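Local coordinates for alpha,alpha-trehalose-phosphate synthase (UDP-forming) (Burkholderia multivorans, PDB 5UOF), which belongs to glycosyltransferase family 20 and has the two-domain GT-B architecture of paired Rossmann-like halves, at residues F287-A292 / Y414-M419; V364-P369 / D421-A426. All blocks are in the same frame, centred on the assembly; numbering follows the deposited sequence. Where two conformers were deposited one is given.

In the fold
Both contacts use helix 416-428: contact 1 takes its first turn, contact 2 the turns that follow, and their centres lie about 9 Å apart. At contact 1 the helix meets helix 280-293 near the surface by a polar bond, while at contact 2 it packs in the interior on strand 364-367 of the six-stranded parallel sheet. Met419 joins them, its SD lying 3.4 Å from Thr368 OG1 and its CE 3.8 Å from Tyr366 OH. A bound serine sits at the N-terminal end of the shared helix, about 8 Å from the side chain of Ser417; a sodium ion lies about 9 Å from that of Val364.

Contact 1: residues F287-A292 / Y414-M419; sequences FERMLA and YDLSQM
Arg289 leaves helix 280-293 with CG anti to its own backbone N (chi1 -174°), and a bend at chi3 (-65°) lays its guanidinium across the first turn of helix 416-428. On the other side Ser417 OG stands anti to its carbonyl carbon and beside its backbone N, which leaves it facing Arg289 NH1. Arg289 NH1 donates to Ser417 OG over 2.8 Å with an N-H...O angle of 148°, the oxygen lying slightly off the guanidinium plane. Arg289 CD comes within 3.4 Å of Ser417 OG, so the hydroxyl meets both the end and the shaft of the arginine.

Leu416 lies over one face of the flat group. Leu416 CB is 3.7 Å from Arg289 NH1, off toward the rim, and the two side chains cross at about a right angle.

Just ahead, Asp415 caps the helix, Asp415 OD1 accepting from Gln418 N at 3.1 Å from above the carboxylate plane. Its OD2 is hydrogen-bonded to the amino group of the bound serine, and Arg109 of the second subunit packs on Ser417 and Gln418. Arg289 NH1 stays 5.9 Å from Asp415 OD1, too far for a salt bridge. This is a polar link between neighbouring helices at the surface of a Rossmann-like GT-B domain, beside an N-capped helix start at the subunit interface.

Contact 2: residues V364-P369 / D421-A426; sequences VGYVTP and DALERA
Leu423 sets one methyl squarely on the ring of Tyr366: Leu423 CD2 lies 3.8 Å from the ring centroid and 7° off its normal, a CH-pi contact over the middle of the face. The other methyl, Leu423 CD1, reaches the phenol end, 3.8 Å from Tyr366 CZ, so the forked tip spans the ring from its centre to the hydroxyl. With CG anti to the carbonyl carbon and an extended chi2, the leucine carries this fork off the helix toward the sheet, and its chain runs nearly perpendicular to that of the tyrosine.

The Tyr366 chain runs out trans to the backbone nitrogen (chi1 -173°), which swings the ring closer to the helix than its CB direction alone suggests. Its hydroxyl is hydrogen-bonded to the backbone O of Arg283, which helps fix where the phenol end lies, while Ala286 of helix 280-293 also packs on the side chain.

Farther back along the strand, the side chain of Val364 leaves toward the helix. Val364 CG2 rests 3.8 Å from Ala426 CB, and Val364 CG1 lies 4.2 Å from Leu423 CD2. The side chain of Ala426 is a single methyl, consistent with the close approach of the backbones here, the CA atoms of Val364 and Ala426 being 6.5 Å apart.

All four touching residues are buried, and no hydrogen bond crosses between the segments. Strand and helix run nearly antiparallel, at 161° with their axes 9.6 Å apart, the helix-on-sheet packing of the parallel alpha/beta sheet in a Rossmann-like GT-B domain.

Contact 1: residues F287-A292 / Y414-M419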
loop_
_atom_site.group_PDB
_atom_site.type_symbol
_atom_site.label_atom_id
_atom_site.label_comp_id
_atom_site.label_asym_id
_atom_site.label_seq_id
_atom_site.Cartn_x
_atom_site.Cartn_y
_atom_site.Cartn_z
ATOM N N PHE A 287 -12.556 17.328 13.029
ATOM C CA PHE A 287 -13.171 18.585 13.447
ATOM C C PHE A 287 -14.117 18.350 14.618
ATOM O O PHE A 287 -14.143 19.128 15.580
ATOM C CB PHE A 287 -13.908 19.210 12.260
ATOM C CG PHE A 287 -14.496 20.565 12.544
ATOM C CD1 PHE A 287 -13.677 21.659 12.761
ATOM C CD2 PHE A 287 -15.874 20.745 12.576
ATOM C CE1 PHE A 287 -14.228 22.919 13.022
ATOM C CE2 PHE A 287 -16.422 21.998 12.821
ATOM C CZ PHE A 287 -15.603 23.078 13.055
ATOM N N GLU A 288 -14.899 17.272 14.548
ATOM C CA GLU A 288 -15.758 16.887 15.661
ATOM C C GLU A 288 -14.944 16.678 16.931
ATOM O O GLU A 288 -15.304 17.175 18.001
ATOM C CB GLU A 288 -16.510 15.606 15.302
ATOM C CG GLU A 288 -17.347 15.041 16.437
ATOM C CD GLU A 288 -17.819 13.621 16.166
ATOM O OE1 GLU A 288 -17.347 12.998 15.181
ATOM O OE2 GLU A 288 -18.667 13.132 16.944
ATOM N N ARG A 289 -13.834 15.945 16.816
ATOM C CA ARG A 289 -12.987 15.660 17.968
ATOM C C ARG A 289 -12.416 16.943 18.548
ATOM O O ARG A 289 -12.341 17.099 19.766
ATOM C CB ARG A 289 -11.865 14.703 17.559
ATOM C CG ARG A 289 -10.997 14.223 18.698
ATOM C CD ARG A 289 -10.190 12.978 18.297
ATOM N NE ARG A 289 -11.039 11.818 18.023
ATOM C CZ ARG A 289 -10.583 10.577 17.851
ATOM N NH1 ARG A 289 -9.282 10.327 17.917
ATOM N NH2 ARG A 289 -11.424 9.583 17.611
ATOM N N MET A 290 -12.028 17.891 17.694
ATOM C CA MET A 290 -11.533 19.157 18.217
ATOM C C MET A 290 -12.611 19.877 19.022
ATOM O O MET A 290 -12.339 20.405 20.103
ATOM C CB MET A 290 -11.029 20.037 17.075
ATOM C CG MET A 290 -10.185 21.198 17.565
ATOM S SD MET A 290 -10.431 22.637 16.524
ATOM C CE MET A 290 -12.108 23.093 16.967
ATOM N N LEU A 291 -13.846 19.902 18.513
ATOM C CA LEU A 291 -14.922 20.582 19.226
ATOM C C LEU A 291 -15.234 19.905 20.551
ATOM O O LEU A 291 -15.637 20.575 21.512
ATOM C CB LEU A 291 -16.181 20.631 18.363
ATOM C CG LEU A 291 -16.096 21.469 17.089
ATOM C CD1 LEU A 291 -17.386 21.288 16.314
ATOM C CD2 LEU A 291 -15.860 22.950 17.426
ATOM N N ALA A 292 -15.081 18.579 20.614
ATOM C CA ALA A 292 -15.275 17.861 21.871
ATOM C C ALA A 292 -14.132 18.132 22.842
ATOM O O ALA A 292 -14.359 18.299 24.048
ATOM C CB ALA A 292 -15.397 16.363 21.593
ATOM N N TYR A 414 -4.548 9.585 9.253
ATOM C CA TYR A 414 -4.968 8.388 9.967
ATOM C C TYR A 414 -4.902 8.555 11.476
ATOM O O TYR A 414 -5.261 7.632 12.207
ATOM C CB TYR A 414 -4.113 7.201 9.546
ATOM C CG TYR A 414 -4.316 6.879 8.087
ATOM C CD1 TYR A 414 -5.370 6.067 7.681
ATOM C CD2 TYR A 414 -3.485 7.418 7.114
ATOM C CE1 TYR A 414 -5.573 5.771 6.350
ATOM C CE2 TYR A 414 -3.681 7.123 5.760
ATOM C CZ TYR A 414 -4.728 6.307 5.394
ATOM O OH TYR A 414 -4.941 5.996 4.074
ATOM N N ASP A 415 -4.459 9.708 11.950
ATOM C CA ASP A 415 -4.375 10.009 13.372
ATOM C C ASP A 415 -5.356 11.153 13.623
ATOM O O ASP A 415 -4.982 12.324 13.550
ATOM C CB ASP A 415 -2.943 10.363 13.728
ATOM C CG ASP A 415 -2.727 10.556 15.212
ATOM O OD1 ASP A 415 -3.717 10.655 15.976
ATOM O OD2 ASP A 415 -1.547 10.606 15.617
ATOM N N LEU A 416 -6.616 10.814 13.909
ATOM C CA LEU A 416 -7.642 11.845 14.055
ATOM C C LEU A 416 -7.308 12.808 15.182
ATOM O O LEU A 416 -7.578 14.012 15.078
ATOM C CB LEU A 416 -9.015 11.219 14.299
ATOM C CG LEU A 416 -9.519 10.251 13.226
ATOM C CD1 LEU A 416 -10.893 9.718 13.607
ATOM C CD2 LEU A 416 -9.559 10.952 11.888
ATOM N N SER A 417 -6.735 12.301 16.272
ATOM C CA SER A 417 -6.394 13.188 17.377
ATOM C C SER A 417 -5.292 14.163 16.987
ATOM O O SER A 417 -5.328 15.330 17.389
ATOM C CB SER A 417 -5.994 12.381 18.602
ATOM O OG SER A 417 -7.135 11.731 19.128
ATOM N N GLN A 418 -4.302 13.717 16.207
ATOM C CA GLN A 418 -3.300 14.675 15.744
ATOM C C GLN A 418 -3.944 15.741 14.870
ATOM O O GLN A 418 -3.617 16.928 14.982
ATOM C CB GLN A 418 -2.163 13.986 14.985
ATOM C CG GLN A 418 -1.133 15.009 14.469
ATOM C CD GLN A 418 -0.117 14.439 13.493
ATOM O OE1 GLN A 418 -0.400 13.498 12.764
ATOM N NE2 GLN A 418 1.079 15.019 13.481
ATOM N N MET A 419 -4.868 15.339 13.991
ATOM C CA MET A 419 -5.545 16.326 13.151
ATOM C C MET A 419 -6.359 17.298 13.987
ATOM O O MET A 419 -6.330 18.512 13.736
ATOM C CB MET A 419 -6.435 15.633 12.123
ATOM C CG MET A 419 -5.623 14.888 11.081
ATOM S SD MET A 419 -6.288 15.156 9.407
ATOM C CE MET A 419 -7.813 14.227 9.501
#

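Contact 2: residues V364-P369 / D421-A426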
loop_
_atom_site.group_PDB
_atom_site.type_symbol
_atom_site.label_atom_id
_atom_site.label_comp_id
_atom_site.label_asym_id
_atom_site.label_seq_id
_atom_site.Cartn_x
_atom_site.Cartn_y
_atom_site.Cartn_z
ATOM N N VAL A 364 -8.071 29.008 8.560
ATOM C CA VAL A 364 -7.433 27.696 8.453
ATOM C C VAL A 364 -7.814 27.114 7.101
ATOM O O VAL A 364 -8.978 27.164 6.701
ATOM C CB VAL A 364 -7.855 26.736 9.582
ATOM C CG1 VAL A 364 -7.090 25.398 9.467
ATOM C CG2 VAL A 364 -7.605 27.369 10.952
ATOM N N GLY A 365 -6.812 26.576 6.390
ATOM C CA GLY A 365 -7.047 25.740 5.235
ATOM C C GLY A 365 -6.792 24.304 5.651
ATOM O O GLY A 365 -5.715 23.970 6.144
ATOM N N TYR A 366 -7.789 23.458 5.441
ATOM C CA TYR A 366 -7.814 22.110 6.010
ATOM C C TYR A 366 -7.727 21.135 4.841
ATOM O O TYR A 366 -8.734 20.804 4.210
ATOM C CB TYR A 366 -9.084 21.955 6.817
ATOM C CG TYR A 366 -9.262 20.704 7.644
ATOM C CD1 TYR A 366 -8.198 19.897 7.994
ATOM C CD2 TYR A 366 -10.528 20.371 8.107
ATOM C CE1 TYR A 366 -8.408 18.748 8.788
ATOM C CE2 TYR A 366 -10.745 19.260 8.889
ATOM C CZ TYR A 366 -9.694 18.447 9.220
ATOM O OH TYR A 366 -9.951 17.332 9.980
ATOM N N VAL A 367 -6.500 20.704 4.536
ATOM C CA VAL A 367 -6.211 19.970 3.303
ATOM C C VAL A 367 -5.466 18.684 3.641
ATOM O O VAL A 367 -4.235 18.620 3.555
ATOM C CB VAL A 367 -5.394 20.851 2.339
ATOM C CG1 VAL A 367 -5.242 20.177 0.983
ATOM C CG2 VAL A 367 -6.039 22.224 2.194
ATOM N N THR A 368 -6.189 17.642 4.023
ATOM C CA THR A 368 -5.549 16.447 4.579
ATOM C C THR A 368 -6.013 15.175 3.873
ATOM O O THR A 368 -6.502 14.235 4.513
ATOM C CB THR A 368 -5.794 16.379 6.086
ATOM O OG1 THR A 368 -7.199 16.304 6.349
ATOM C CG2 THR A 368 -5.215 17.631 6.793
ATOM N N PRO A 369 -5.813 15.083 2.552
ATOM C CA PRO A 369 -6.155 13.842 1.845
ATOM C C PRO A 369 -5.306 12.684 2.331
ATOM O O PRO A 369 -4.174 12.869 2.780
ATOM C CB PRO A 369 -5.831 14.161 0.377
ATOM C CG PRO A 369 -4.737 15.219 0.465
ATOM C CD PRO A 369 -5.169 16.065 1.659
ATOM N N ASP A 421 -5.795 18.168 17.109
ATOM C CA ASP A 421 -4.854 19.049 17.796
ATOM C C ASP A 421 -4.304 20.106 16.842
ATOM O O ASP A 421 -4.082 21.255 17.240
ATOM C CB ASP A 421 -3.697 18.244 18.394
ATOM C CG ASP A 421 -4.122 17.339 19.547
ATOM O OD1 ASP A 421 -5.228 17.515 20.115
ATOM O OD2 ASP A 421 -3.324 16.446 19.893
ATOM N N ALA A 422 -4.053 19.728 15.584
ATOM C CA ALA A 422 -3.520 20.685 14.615
ATOM C C ALA A 422 -4.545 21.759 14.276
ATOM O O ALA A 422 -4.195 22.937 14.133
ATOM C CB ALA A 422 -3.072 19.960 13.347
ATOM N N LEU A 423 -5.816 21.378 14.158
ATOM C CA LEU A 423 -6.866 22.373 13.961
ATOM C C LEU A 423 -6.913 23.359 15.122
ATOM O O LEU A 423 -6.999 24.579 14.917
ATOM C CB LEU A 423 -8.217 21.687 13.801
ATOM C CG LEU A 423 -8.460 20.910 12.489
ATOM C CD1 LEU A 423 -9.734 20.102 12.626
ATOM C CD2 LEU A 423 -8.551 21.848 11.285
ATOM N N GLU A 424 -6.877 22.845 16.362
ATOM C CA GLU A 424 -6.916 23.735 17.517
ATOM C C GLU A 424 -5.702 24.656 17.536
ATOM O O GLU A 424 -5.828 25.860 17.793
ATOM C CB GLU A 424 -6.992 22.919 18.807
ATOM C CG GLU A 424 -7.135 23.792 20.051
ATOM C CD GLU A 424 -7.188 22.975 21.333
ATOM O OE1 GLU A 424 -7.173 21.727 21.250
ATOM O OE2 GLU A 424 -7.243 23.588 22.421
ATOM N N ARG A 425 -4.522 24.108 17.239
ATOM C CA ARG A 425 -3.313 24.918 17.210
ATOM C C ARG A 425 -3.393 25.973 16.113
ATOM O O ARG A 425 -3.031 27.137 16.324
ATOM C CB ARG A 425 -2.094 24.030 16.991
ATOM C CG ARG A 425 -0.818 24.819 16.917
ATOM C CD ARG A 425 0.415 23.947 16.959
ATOM N NE ARG A 425 1.610 24.761 16.770
ATOM C CZ ARG A 425 2.807 24.272 16.493
ATOM N NH1 ARG A 425 2.984 22.949 16.381
ATOM N NH2 ARG A 425 3.821 25.112 16.327
ATOM N N ALA A 426 -3.879 25.577 14.938
ATOM C CA ALA A 426 -4.022 26.517 13.827
ATOM C C ALA A 426 -4.954 27.674 14.186
ATOM O O ALA A 426 -4.671 28.836 13.867
ATOM C CB ALA A 426 -4.544 25.776 12.599
#